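Local coordinates for protein alanine racemase 1 (Caldanaerobacter subterraneus subsp. tengcongensis MB4, PDB 4Y2W) that belongs to the alanine racemase family, joining an N-terminal alpha/beta barrel of the TIM type to a C-terminal domain built largely of beta strands, at residues A[20-25]-A[53-58]; A[127-132]-A[201-206]; A[170-173]-A[179-182]; A[334-339]-A[344-349]. The protein carries 1 engineered substitution. All coordinates share one frame; numbering follows the deposited sequence.

Contact 1 of 4, residues A[20-25]-A[53-58]; sequences HNFREI and KFLEKE
F22 and L55 face each other where helical segments 20-25 and 53-58 draw together, their CA atoms 8.1 Å apart. The segment axes approach to 11.0 Å and run in broadly the same sense, crossing at -43°. Such spacing is wide for a helix pair, and it is bridged by side chains of unequal reach. F22 points toward the partner helix from its CB on, and with CG anti to the backbone N (chi1 167°) its ring comes beside E58. CB of F22 meets the L55 methyl CD2 at 4.0 Å, while farther out the F22 ring atom CD2 lies 3.5 Å from CG of E58. F22 and E58 run antiparallel alongside each other; the glutamate chain, bent at chi2, brings its CG obliquely to the CD2 side of the ring and its carboxylate beside R23. There R23 NH1 donates to E58 OE1 over 2.9 Å, a salt bridge whose hydrogen bond is bent to 137°. The bond meets OE1 from above the carboxylate plane. One guanidinium face rests near the CA of H20. A greasy inner layer thus gives way to a charged pair nearer the surface. Inward, F22 reaches I35 and L55 reaches A37, both on strand 34-38, so the pair is an example of neighbouring outer helices packed over the first strand of a TIM-type alpha/beta barrel.

Contact 2 of 4, residues A[127-132]-A[201-206]; sequences KVHIKI and IPLKHI
H129 and H205 meet inside the TIM-type barrel, projecting from its fifth and seventh strands, 126-131 and 203-208. The intervening strand, 160-166, keeps the two backbones apart: the nearest CA atoms, those of H129 and L203, are 8.2 Å from each other, and the side chains must close the gap. ND1 of H129 lies 3.3 Å from NE2 of H205, a weak hydrogen bond in which either nitrogen could be the donor. H129 ND1 sits near the plane of the H205 ring, at its edge, whereas H205 NE2 comes to the H129 ring obliquely. The rings therefore meet at their outer atoms, planes 63° apart, without overlapping. H205 reaches this place with CG between its backbone N and carbonyl carbon (chi1 53°). A stronger grip on H129 comes from strand 160-166, where E163 OE1 bonds to its NE2; that carboxylate probably polarises the imidazole. The ring of Y166, on the same strand, meets that of H205 with the planes nearly parallel, and M222 of the eighth strand touches all three side chains of the contact. L203 supplies the apolar part, its CD2 methyl 4.0 Å from CE1 of H129.

Contact 3 of 4, residues A[170-173]-A[179-182]; sequences AAAS and YCKE
The edge of the Y179 ring meets the methyl group of A170, with CE2 3.9 Å from A170 CB and the methyl near the ring plane. The pi system is used differently, in a cation-pi contact with K270 of the second subunit, while the phenol OH makes a weak hydrogen bond to G135 O. With CG roughly anti to the backbone N (chi1 -157°), the ring brings its CE2 edge to A170. The loop that holds this alanine, 170-173, follows the sixth strand of the TIM-type barrel, 160-166, and leads into helix 177-195, so the contact folds a beta-to-alpha connection back on the first turn of its own helix. Small side chains let the two backbones come close: the CA atoms of A172 and C180 are 6.4 Å apart. The contact lies at the end of the barrel where a bound alanine is found, about 9 Å from the side chain of A172. One residue further along the helix from Y179, C180 places its sulfur against A171 and A172. SG lies 3.7 Å from CA of A172 and 3.9 Å from CB of the same residue, and A171 O is 4.0 Å from C180 SG.

Contact 4 of 4, residues A[334-339]-A[344-349]; sequences EVVIIG and ETVSVE
V346 turns its CG2 methyl, set between backbone N and carbonyl carbon, in under the corner at 337-339 of the facing segment, where it lies 3.4 Å from I337 O and loosely against CG1 of V336. The corner is a classic beta bulge, at which I337 and I338 both face F250 of strand 248-260. Just beyond it V346 and G339 form an antiparallel hydrogen-bonded pair, a single bridge between the two segments. G339 N donates to V346 O at 2.9 Å, nearly straight at 166°, and V346 N returns a more bent bond to G339 O at 3.0 Å. V346 O is also approached by the CA of I338, 3.4 Å away in a CA-H...O contact. The V346 side chain points to the face that holds Y299 and L302. Across from it G339 contributes no side chain: at the backbone angles of G339 (phi 116°) a CB would press against I338 O, a strain that glycine avoids. I338 turns to another neighbour: its CG2 branch, anti to the backbone N, lies alongside V348 at the start of helix 348-354, 3.9 Å from V348 CB. Both I338 and V348 also rest on V362 of helix 359-365, which places the contact between the beta strands and the helices of the C-terminal domain. S347 points away from the 334-339 segment and serves as N-cap, its OG taking the backbone N of S350. T345 stays beside the glycine, with its CG2 methyl 3.7 Å from G339 O.

Along the chain, contact 1 comes first, contact 2 then spans contact 3, which is nested within its loop, and contact 4 follows last. The first three belong to the N-terminal barrel and sample different layers of it: outer helices in contact 1, the interior in contact 2, and a connecting loop with its helix in contact 3. Helix 177-195 of contact 3 runs on to strand 203-208 of contact 2, and their centres are 19 Å apart. Contact 4 lies in the C-terminal domain, its centre about 38 Å from that of contact 2, on the opposite side of the chain's centre. Contact 3 alone among the four is touched by the second subunit, tying the barrel to the dimer.

Contact 1 of 4, residues A[20-25]-A[53-58]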
loop_
_atom_site.group_PDB
_atom_site.type_symbol
_atom_site.label_atom_id
_atom_site.label_comp_id
_atom_site.label_asym_id
_atom_site.label_seq_id
_atom_site.Cartn_x
_atom_site.Cartn_y
_atom_site.Cartn_z
ATOM N N HIS A 20 2.150 11.887 -23.306
ATOM C CA HIS A 20 3.083 12.962 -23.630
ATOM C C HIS A 20 4.509 12.619 -23.206
ATOM O O HIS A 20 5.436 12.746 -24.000
ATOM C CB HIS A 20 2.668 14.272 -22.965
ATOM C CG HIS A 20 3.707 15.345 -23.062
ATOM N ND1 HIS A 20 3.677 16.325 -24.028
ATOM C CD2 HIS A 20 4.818 15.576 -22.325
ATOM C CE1 HIS A 20 4.718 17.123 -23.874
ATOM N NE2 HIS A 20 5.426 16.689 -22.847
ATOM N N ASN A 21 4.676 12.206 -21.951
ATOM C CA ASN A 21 5.990 11.812 -21.434
ATOM C C ASN A 21 6.571 10.639 -22.214
ATOM O O ASN A 21 7.784 10.550 -22.400
ATOM C CB ASN A 21 5.910 11.440 -19.949
ATOM C CG ASN A 21 5.583 12.625 -19.060
ATOM O OD1 ASN A 21 5.677 13.778 -19.477
ATOM N ND2 ASN A 21 5.196 12.341 -17.822
ATOM N N PHE A 22 5.697 9.741 -22.660
ATOM C CA PHE A 22 6.085 8.646 -23.548
ATOM C C PHE A 22 6.644 9.194 -24.863
ATOM O O PHE A 22 7.710 8.766 -25.311
ATOM C CB PHE A 22 4.887 7.721 -23.802
ATOM C CG PHE A 22 5.088 6.747 -24.928
ATOM C CD1 PHE A 22 5.877 5.619 -24.757
ATOM C CD2 PHE A 22 4.472 6.953 -26.157
ATOM C CE1 PHE A 22 6.056 4.715 -25.791
ATOM C CE2 PHE A 22 4.650 6.055 -27.194
ATOM C CZ PHE A 22 5.441 4.933 -27.012
ATOM N N ARG A 23 5.933 10.147 -25.464
ATOM C CA ARG A 23 6.393 10.798 -26.699
ATOM C C ARG A 23 7.715 11.570 -26.530
ATOM O O ARG A 23 8.467 11.720 -27.491
ATOM C CB ARG A 23 5.307 11.715 -27.276
ATOM C CG ARG A 23 4.147 10.960 -27.912
ATOM C CD ARG A 23 3.275 11.864 -28.779
ATOM N NE ARG A 23 2.695 12.979 -28.027
ATOM C CZ ARG A 23 1.649 12.886 -27.206
ATOM N NH1 ARG A 23 1.039 11.724 -27.000
ATOM N NH2 ARG A 23 1.211 13.970 -26.578
ATOM N N GLU A 24 7.993 12.052 -25.319
ATOM C CA GLU A 24 9.274 12.698 -25.016
ATOM C C GLU A 24 10.438 11.709 -25.096
ATOM O O GLU A 24 11.529 12.068 -25.540
ATOM C CB GLU A 24 9.250 13.348 -23.628
ATOM C CG GLU A 24 8.326 14.549 -23.515
ATOM C CD GLU A 24 8.830 15.753 -24.285
ATOM O OE1 GLU A 24 10.008 16.121 -24.105
ATOM O OE2 GLU A 24 8.046 16.334 -25.067
ATOM N N ILE A 25 10.203 10.470 -24.676
ATOM C CA ILE A 25 11.239 9.438 -24.716
ATOM C C ILE A 25 11.605 9.078 -26.160
ATOM O O ILE A 25 12.773 8.822 -26.458
ATOM C CB ILE A 25 10.817 8.162 -23.949
ATOM C CG1 ILE A 25 10.490 8.484 -22.486
ATOM C CG2 ILE A 25 11.913 7.102 -24.012
ATOM C CD1 ILE A 25 11.597 9.200 -21.740
ATOM N N LYS A 53 -3.773 0.391 -21.470
ATOM C CA LYS A 53 -4.752 0.635 -22.527
ATOM C C LYS A 53 -4.340 1.842 -23.365
ATOM O O LYS A 53 -4.311 1.765 -24.593
ATOM C CB LYS A 53 -6.153 0.860 -21.930
ATOM C CG LYS A 53 -7.286 0.932 -22.954
ATOM C CD LYS A 53 -8.393 1.890 -22.514
ATOM C CE LYS A 53 -9.471 2.081 -23.578
ATOM N NZ LYS A 53 -10.612 1.135 -23.415
ATOM N N PHE A 54 -4.000 2.941 -22.699
ATOM C CA PHE A 54 -3.700 4.194 -23.395
ATOM C C PHE A 54 -2.300 4.250 -24.015
ATOM O O PHE A 54 -2.097 4.947 -25.013
ATOM C CB PHE A 54 -3.964 5.399 -22.484
ATOM C CG PHE A 54 -5.382 5.890 -22.552
ATOM C CD1 PHE A 54 -6.412 5.158 -21.977
ATOM C CD2 PHE A 54 -5.696 7.059 -23.232
ATOM C CE1 PHE A 54 -7.724 5.596 -22.061
ATOM C CE2 PHE A 54 -7.006 7.502 -23.320
ATOM C CZ PHE A 54 -8.022 6.770 -22.736
ATOM N N LEU A 55 -1.342 3.524 -23.442
ATOM C CA LEU A 55 -0.017 3.398 -24.058
ATOM C C LEU A 55 -0.054 2.450 -25.265
ATOM O O LEU A 55 0.710 2.623 -26.221
ATOM C CB LEU A 55 1.024 2.934 -23.034
ATOM C CG LEU A 55 1.403 3.952 -21.953
ATOM C CD1 LEU A 55 2.326 3.312 -20.927
ATOM C CD2 LEU A 55 2.052 5.191 -22.549
ATOM N N GLU A 56 -0.947 1.460 -25.227
ATOM C CA GLU A 56 -1.173 0.580 -26.375
ATOM C C GLU A 56 -1.744 1.352 -27.572
ATOM O O GLU A 56 -1.358 1.088 -28.711
ATOM C CB GLU A 56 -2.099 -0.580 -25.999
ATOM C CG GLU A 56 -2.328 -1.585 -27.118
ATOM C CD GLU A 56 -3.155 -2.780 -26.677
ATOM O OE1 GLU A 56 -4.209 -2.573 -26.041
ATOM O OE2 GLU A 56 -2.760 -3.927 -26.976
ATOM N N LYS A 57 -2.658 2.291 -27.316
ATOM C CA LYS A 57 -3.172 3.180 -28.368
ATOM C C LYS A 57 -2.042 4.033 -28.949
ATOM O O LYS A 57 -1.997 4.286 -30.154
ATOM C CB LYS A 57 -4.262 4.119 -27.832
ATOM C CG LYS A 57 -5.570 3.463 -27.405
ATOM C CD LYS A 57 -6.502 4.505 -26.785
ATOM C CE LYS A 57 -7.665 3.894 -26.011
ATOM N NZ LYS A 57 -8.857 3.602 -26.856
ATOM N N GLU A 58 -1.131 4.467 -28.080
ATOM C CA GLU A 58 -0.029 5.348 -28.471
ATOM C C GLU A 58 1.053 4.631 -29.290
ATOM O O GLU A 58 1.920 5.281 -29.869
ATOM C CB GLU A 58 0.594 5.995 -27.227
ATOM C CG GLU A 58 1.208 7.365 -27.473
ATOM C CD GLU A 58 0.181 8.425 -27.840
ATOM O OE1 GLU A 58 0.534 9.351 -28.604
ATOM O OE2 GLU A 58 -0.974 8.341 -27.367
#

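Contact 2 of 4, residues A[127-132]-A[201-206]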
loop_
_atom_site.group_PDB
_atom_site.type_symbol
_atom_site.label_atom_id
_atom_site.label_comp_id
_atom_site.label_asym_id
_atom_site.label_seq_id
_atom_site.Cartn_x
_atom_site.Cartn_y
_atom_site.Cartn_z
ATOM N N LYS A 127 8.176 -17.195 -25.892
ATOM C CA LYS A 127 9.172 -16.137 -26.038
ATOM C C LYS A 127 9.933 -15.956 -24.726
ATOM O O LYS A 127 9.330 -15.994 -23.659
ATOM C CB LYS A 127 8.494 -14.825 -26.447
ATOM C CG LYS A 127 7.953 -14.838 -27.869
ATOM C CD LYS A 127 7.170 -13.576 -28.212
ATOM C CE LYS A 127 5.696 -13.707 -27.854
ATOM N NZ LYS A 127 4.875 -12.563 -28.344
ATOM N N VAL A 128 11.253 -15.795 -24.803
ATOM C CA VAL A 128 12.076 -15.581 -23.607
ATOM C C VAL A 128 13.174 -14.554 -23.836
ATOM O O VAL A 128 13.715 -14.440 -24.936
ATOM C CB VAL A 128 12.739 -16.881 -23.093
ATOM C CG1 VAL A 128 11.693 -17.850 -22.566
ATOM C CG2 VAL A 128 13.584 -17.535 -24.175
ATOM N N HIS A 129 13.487 -13.811 -22.776
ATOM C CA HIS A 129 14.582 -12.848 -22.760
ATOM C C HIS A 129 15.598 -13.301 -21.723
ATOM O O HIS A 129 15.226 -13.625 -20.596
ATOM C CB HIS A 129 14.058 -11.459 -22.395
ATOM C CG HIS A 129 13.367 -10.755 -23.521
ATOM N ND1 HIS A 129 13.271 -9.383 -23.586
ATOM C CD2 HIS A 129 12.755 -11.227 -24.634
ATOM C CE1 HIS A 129 12.619 -9.039 -24.682
ATOM N NE2 HIS A 129 12.297 -10.139 -25.338
ATOM N N ILE A 130 16.862 -13.280 -22.071
ATOM C CA ILE A 130 17.886 -13.748 -21.170
ATOM C C ILE A 130 18.458 -12.621 -20.322
ATOM O O ILE A 130 18.840 -11.607 -20.839
ATOM C CB ILE A 130 18.980 -14.476 -21.966
ATOM C CG1 ILE A 130 18.386 -15.627 -22.752
ATOM C CG2 ILE A 130 20.041 -15.021 -21.061
ATOM C CD1 ILE A 130 17.560 -16.587 -21.939
ATOM N N LYS A 131 18.508 -12.795 -19.010
ATOM C CA LYS A 131 19.037 -11.750 -18.147
ATOM C C LYS A 131 20.464 -11.999 -17.800
ATOM O O LYS A 131 20.838 -13.075 -17.412
ATOM C CB LYS A 131 18.206 -11.529 -16.873
ATOM C CG LYS A 131 18.886 -10.743 -15.754
ATOM C CD LYS A 131 18.542 -9.261 -15.658
ATOM C CE LYS A 131 19.186 -8.581 -14.445
ATOM N NZ LYS A 131 18.337 -7.933 -13.395
ATOM N N ILE A 132 21.254 -10.952 -17.936
ATOM C CA ILE A 132 22.653 -11.007 -17.627
ATOM C C ILE A 132 22.993 -10.110 -16.456
ATOM O O ILE A 132 22.600 -8.973 -16.405
ATOM C CB ILE A 132 23.481 -10.603 -18.852
ATOM C CG1 ILE A 132 22.990 -11.345 -20.072
ATOM C CG2 ILE A 132 24.937 -10.916 -18.639
ATOM C CD1 ILE A 132 23.230 -12.830 -20.013
ATOM N N ILE A 201 20.609 -12.337 -31.412
ATOM C CA ILE A 201 19.401 -12.126 -30.613
ATOM C C ILE A 201 18.847 -10.732 -30.931
ATOM O O ILE A 201 19.520 -9.732 -30.677
ATOM C CB ILE A 201 19.687 -12.271 -29.105
ATOM C CG1 ILE A 201 20.291 -13.651 -28.816
ATOM C CG2 ILE A 201 18.410 -12.082 -28.297
ATOM C CD1 ILE A 201 20.689 -13.872 -27.373
ATOM N N PRO A 202 17.624 -10.659 -31.492
ATOM C CA PRO A 202 17.123 -9.387 -32.032
ATOM C C PRO A 202 16.957 -8.248 -31.024
ATOM O O PRO A 202 17.129 -7.086 -31.397
ATOM C CB PRO A 202 15.768 -9.757 -32.657
ATOM C CG PRO A 202 15.420 -11.105 -32.137
ATOM C CD PRO A 202 16.689 -11.777 -31.722
ATOM N N LEU A 203 16.628 -8.565 -29.771
ATOM C CA LEU A 203 16.378 -7.528 -28.763
ATOM C C LEU A 203 17.432 -7.497 -27.655
ATOM O O LEU A 203 17.340 -8.216 -26.659
ATOM C CB LEU A 203 14.969 -7.675 -28.174
ATOM C CG LEU A 203 13.868 -6.892 -28.903
ATOM C CD1 LEU A 203 13.845 -7.196 -30.397
ATOM C CD2 LEU A 203 12.510 -7.177 -28.275
ATOM N N LYS A 204 18.444 -6.662 -27.860
ATOM C CA LYS A 204 19.434 -6.355 -26.836
ATOM C C LYS A 204 19.021 -5.044 -26.183
ATOM O O LYS A 204 18.767 -4.055 -26.880
ATOM C CB LYS A 204 20.830 -6.215 -27.452
ATOM C CG LYS A 204 21.228 -7.365 -28.373
ATOM C CD LYS A 204 22.652 -7.229 -28.897
ATOM C CE LYS A 204 22.829 -6.064 -29.864
ATOM N NZ LYS A 204 22.052 -6.233 -31.121
ATOM N N HIS A 205 18.937 -5.038 -24.854
ATOM C CA HIS A 205 18.550 -3.834 -24.114
ATOM C C HIS A 205 19.117 -3.831 -22.705
ATOM O O HIS A 205 19.336 -4.881 -22.111
ATOM C CB HIS A 205 17.026 -3.670 -24.083
ATOM C CG HIS A 205 16.284 -4.873 -23.587
ATOM N ND1 HIS A 205 15.571 -4.872 -22.409
ATOM C CD2 HIS A 205 16.125 -6.108 -24.120
ATOM C CE1 HIS A 205 15.011 -6.057 -22.233
ATOM N NE2 HIS A 205 15.333 -6.824 -23.258
ATOM N N ILE A 206 19.367 -2.635 -22.185
ATOM C CA ILE A 206 20.009 -2.479 -20.880
ATOM C C ILE A 206 19.627 -1.186 -20.141
ATOM O O ILE A 206 19.678 -1.137 -18.913
ATOM C CB ILE A 206 21.547 -2.570 -21.036
ATOM C CG1 ILE A 206 22.238 -2.707 -19.675
ATOM C CG2 ILE A 206 22.089 -1.369 -21.803
ATOM C CD1 ILE A 206 23.688 -3.132 -19.773
#

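Contact 3 of 4, residues A[170-173]-A[179-182]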
loop_
_atom_site.group_PDB
_atom_site.type_symbol
_atom_site.label_atom_id
_atom_site.label_comp_id
_atom_site.label_asym_id
_atom_site.label_seq_id
_atom_site.Cartn_x
_atom_site.Cartn_y
_atom_site.Cartn_z
ATOM N N ALA A 170 23.657 -0.784 -12.305
ATOM C CA ALA A 170 23.654 -0.726 -10.842
ATOM C C ALA A 170 23.715 0.696 -10.288
ATOM O O ALA A 170 23.178 0.957 -9.212
ATOM C CB ALA A 170 24.804 -1.545 -10.281
ATOM N N ALA A 171 24.368 1.609 -11.005
ATOM C CA ALA A 171 24.549 2.981 -10.520
ATOM C C ALA A 171 24.401 4.026 -11.626
ATOM O O ALA A 171 25.183 4.975 -11.697
ATOM C CB ALA A 171 25.903 3.117 -9.834
ATOM N N ALA A 172 23.389 3.856 -12.473
ATOM C CA ALA A 172 23.070 4.847 -13.504
ATOM C C ALA A 172 22.363 6.066 -12.898
ATOM O O ALA A 172 22.605 7.203 -13.316
ATOM C CB ALA A 172 22.215 4.223 -14.597
ATOM N N SER A 173 21.500 5.823 -11.911
ATOM C CA SER A 173 20.841 6.897 -11.158
ATOM C C SER A 173 21.839 7.697 -10.317
ATOM O O SER A 173 21.640 8.890 -10.080
ATOM C CB SER A 173 19.754 6.318 -10.247
ATOM O OG SER A 173 18.750 5.661 -11.001
ATOM N N TYR A 179 31.395 2.785 -14.095
ATOM C CA TYR A 179 30.757 1.493 -13.845
ATOM C C TYR A 179 29.713 1.168 -14.913
ATOM O O TYR A 179 29.614 0.027 -15.355
ATOM C CB TYR A 179 30.129 1.448 -12.452
ATOM C CG TYR A 179 29.962 0.043 -11.920
ATOM C CD1 TYR A 179 31.074 -0.734 -11.612
ATOM C CD2 TYR A 179 28.700 -0.510 -11.722
ATOM C CE1 TYR A 179 30.938 -2.021 -11.125
ATOM C CE2 TYR A 179 28.554 -1.798 -11.233
ATOM C CZ TYR A 179 29.678 -2.548 -10.935
ATOM O OH TYR A 179 29.557 -3.829 -10.448
ATOM N N CYS A 180 28.941 2.169 -15.331
ATOM C CA CYS A 180 27.998 1.994 -16.436
ATOM C C CYS A 180 28.722 1.576 -17.721
ATOM O O CYS A 180 28.296 0.646 -18.405
ATOM C CB CYS A 180 27.195 3.274 -16.679
ATOM S SG CYS A 180 25.949 3.647 -15.420
ATOM N N LYS A 181 29.815 2.264 -18.039
ATOM C CA LYS A 181 30.646 1.904 -19.191
ATOM C C LYS A 181 31.182 0.481 -19.014
ATOM O O LYS A 181 31.181 -0.307 -19.959
ATOM C CB LYS A 181 31.807 2.900 -19.367
ATOM C CG LYS A 181 32.267 3.117 -20.806
ATOM C CD LYS A 181 33.310 2.105 -21.257
ATOM C CE LYS A 181 33.672 2.289 -22.726
ATOM N NZ LYS A 181 32.536 1.987 -23.648
ATOM N N GLU A 182 31.619 0.161 -17.798
ATOM C CA GLU A 182 32.142 -1.168 -17.480
ATOM C C GLU A 182 31.089 -2.257 -17.655
ATOM O O GLU A 182 31.376 -3.308 -18.225
ATOM C CB GLU A 182 32.686 -1.197 -16.049
ATOM C CG GLU A 182 33.204 -2.555 -15.595
ATOM C CD GLU A 182 33.807 -2.520 -14.203
ATOM O OE1 GLU A 182 33.710 -1.474 -13.525
ATOM O OE2 GLU A 182 34.379 -3.549 -13.783
#

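Contact 4 of 4, residues A[334-339]-A[344-349]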
loop_
_atom_site.group_PDB
_atom_site.type_symbol
_atom_site.label_atom_id
_atom_site.label_comp_id
_atom_site.label_asym_id
_atom_site.label_seq_id
_atom_site.Cartn_x
_atom_site.Cartn_y
_atom_site.Cartn_z
ATOM N N GLU A 334 -10.813 21.299 -2.141
ATOM C CA GLU A 334 -9.790 20.327 -2.507
ATOM C C GLU A 334 -8.514 20.550 -1.699
ATOM O O GLU A 334 -8.100 21.694 -1.484
ATOM C CB GLU A 334 -9.486 20.441 -4.001
ATOM C CG GLU A 334 -8.442 19.468 -4.522
ATOM C CD GLU A 334 -8.186 19.642 -6.004
ATOM O OE1 GLU A 334 -8.153 18.624 -6.728
ATOM O OE2 GLU A 334 -8.027 20.799 -6.443
ATOM N N VAL A 335 -7.900 19.457 -1.254
ATOM C CA VAL A 335 -6.603 19.509 -0.584
ATOM C C VAL A 335 -5.636 18.589 -1.320
ATOM O O VAL A 335 -5.841 17.378 -1.364
ATOM C CB VAL A 335 -6.706 19.087 0.892
ATOM C CG1 VAL A 335 -5.326 19.041 1.537
ATOM C CG2 VAL A 335 -7.620 20.041 1.647
ATOM N N VAL A 336 -4.588 19.169 -1.898
ATOM C CA VAL A 336 -3.628 18.411 -2.699
ATOM C C VAL A 336 -2.457 17.948 -1.833
ATOM O O VAL A 336 -1.843 18.738 -1.121
ATOM C CB VAL A 336 -3.122 19.237 -3.904
ATOM C CG1 VAL A 336 -2.059 18.476 -4.688
ATOM C CG2 VAL A 336 -4.288 19.597 -4.811
ATOM N N ILE A 337 -2.172 16.653 -1.911
ATOM C CA ILE A 337 -1.106 16.014 -1.148
ATOM C C ILE A 337 0.144 15.857 -2.007
ATOM O O ILE A 337 1.264 16.106 -1.550
ATOM C CB ILE A 337 -1.556 14.621 -0.671
ATOM C CG1 ILE A 337 -2.875 14.725 0.104
ATOM C CG2 ILE A 337 -0.475 13.969 0.180
ATOM C CD1 ILE A 337 -3.694 13.451 0.094
ATOM N N ILE A 338 -0.070 15.413 -3.245
ATOM C CA ILE A 338 0.966 15.322 -4.268
ATOM C C ILE A 338 0.416 15.982 -5.520
ATOM O O ILE A 338 -0.711 15.694 -5.922
ATOM C CB ILE A 338 1.307 13.858 -4.616
ATOM C CG1 ILE A 338 1.768 13.099 -3.370
ATOM C CG2 ILE A 338 2.362 13.803 -5.718
ATOM C CD1 ILE A 338 1.928 11.609 -3.587
ATOM N N GLY A 339 1.203 16.863 -6.130
ATOM C CA GLY A 339 0.808 17.510 -7.378
ATOM C C GLY A 339 0.613 19.015 -7.303
ATOM O O GLY A 339 1.025 19.667 -6.344
ATOM N N GLU A 344 1.506 26.453 -7.904
ATOM C CA GLU A 344 2.136 25.920 -6.702
ATOM C C GLU A 344 2.084 24.398 -6.733
ATOM O O GLU A 344 1.075 23.814 -7.128
ATOM C CB GLU A 344 1.427 26.443 -5.449
ATOM C CG GLU A 344 2.348 26.618 -4.257
ATOM C CD GLU A 344 3.382 27.707 -4.476
ATOM O OE1 GLU A 344 2.984 28.867 -4.722
ATOM O OE2 GLU A 344 4.591 27.400 -4.399
ATOM N N THR A 345 3.169 23.758 -6.311
ATOM C CA THR A 345 3.304 22.318 -6.463
ATOM C C THR A 345 3.988 21.681 -5.261
ATOM O O THR A 345 5.053 22.124 -4.837
ATOM C CB THR A 345 4.102 21.986 -7.743
ATOM O OG1 THR A 345 3.423 22.534 -8.880
ATOM C CG2 THR A 345 4.259 20.475 -7.933
ATOM N N VAL A 346 3.351 20.650 -4.711
ATOM C CA VAL A 346 4.016 19.734 -3.786
ATOM C C VAL A 346 4.318 18.458 -4.559
ATOM O O VAL A 346 3.552 17.492 -4.524
ATOM C CB VAL A 346 3.196 19.432 -2.509
ATOM C CG1 VAL A 346 3.387 20.541 -1.491
ATOM C CG2 VAL A 346 1.715 19.219 -2.812
ATOM N N SER A 347 5.443 18.472 -5.272
ATOM C CA SER A 347 5.787 17.396 -6.197
ATOM C C SER A 347 6.022 16.083 -5.469
ATOM O O SER A 347 6.305 16.062 -4.268
ATOM C CB SER A 347 7.034 17.754 -7.016
ATOM O OG SER A 347 8.222 17.552 -6.263
ATOM N N VAL A 348 5.896 14.993 -6.214
ATOM C CA VAL A 348 6.226 13.668 -5.710
ATOM C C VAL A 348 7.690 13.569 -5.266
ATOM O O VAL A 348 8.001 12.843 -4.326
ATOM C CB VAL A 348 5.910 12.573 -6.758
ATOM C CG1 VAL A 348 6.813 12.696 -7.984
ATOM C CG2 VAL A 348 6.013 11.184 -6.131
ATOM N N GLU A 349 8.579 14.299 -5.938
ATOM C CA GLU A 349 9.997 14.308 -5.568
ATOM C C GLU A 349 10.234 15.007 -4.225
ATOM O O GLU A 349 11.036 14.540 -3.413
ATOM C CB GLU A 349 10.849 14.958 -6.663
ATOM C CG GLU A 349 12.343 14.702 -6.485
ATOM C CD GLU A 349 13.190 15.212 -7.635
ATOM O OE1 GLU A 349 14.424 14.989 -7.605
ATOM O OE2 GLU A 349 12.630 15.835 -8.562
#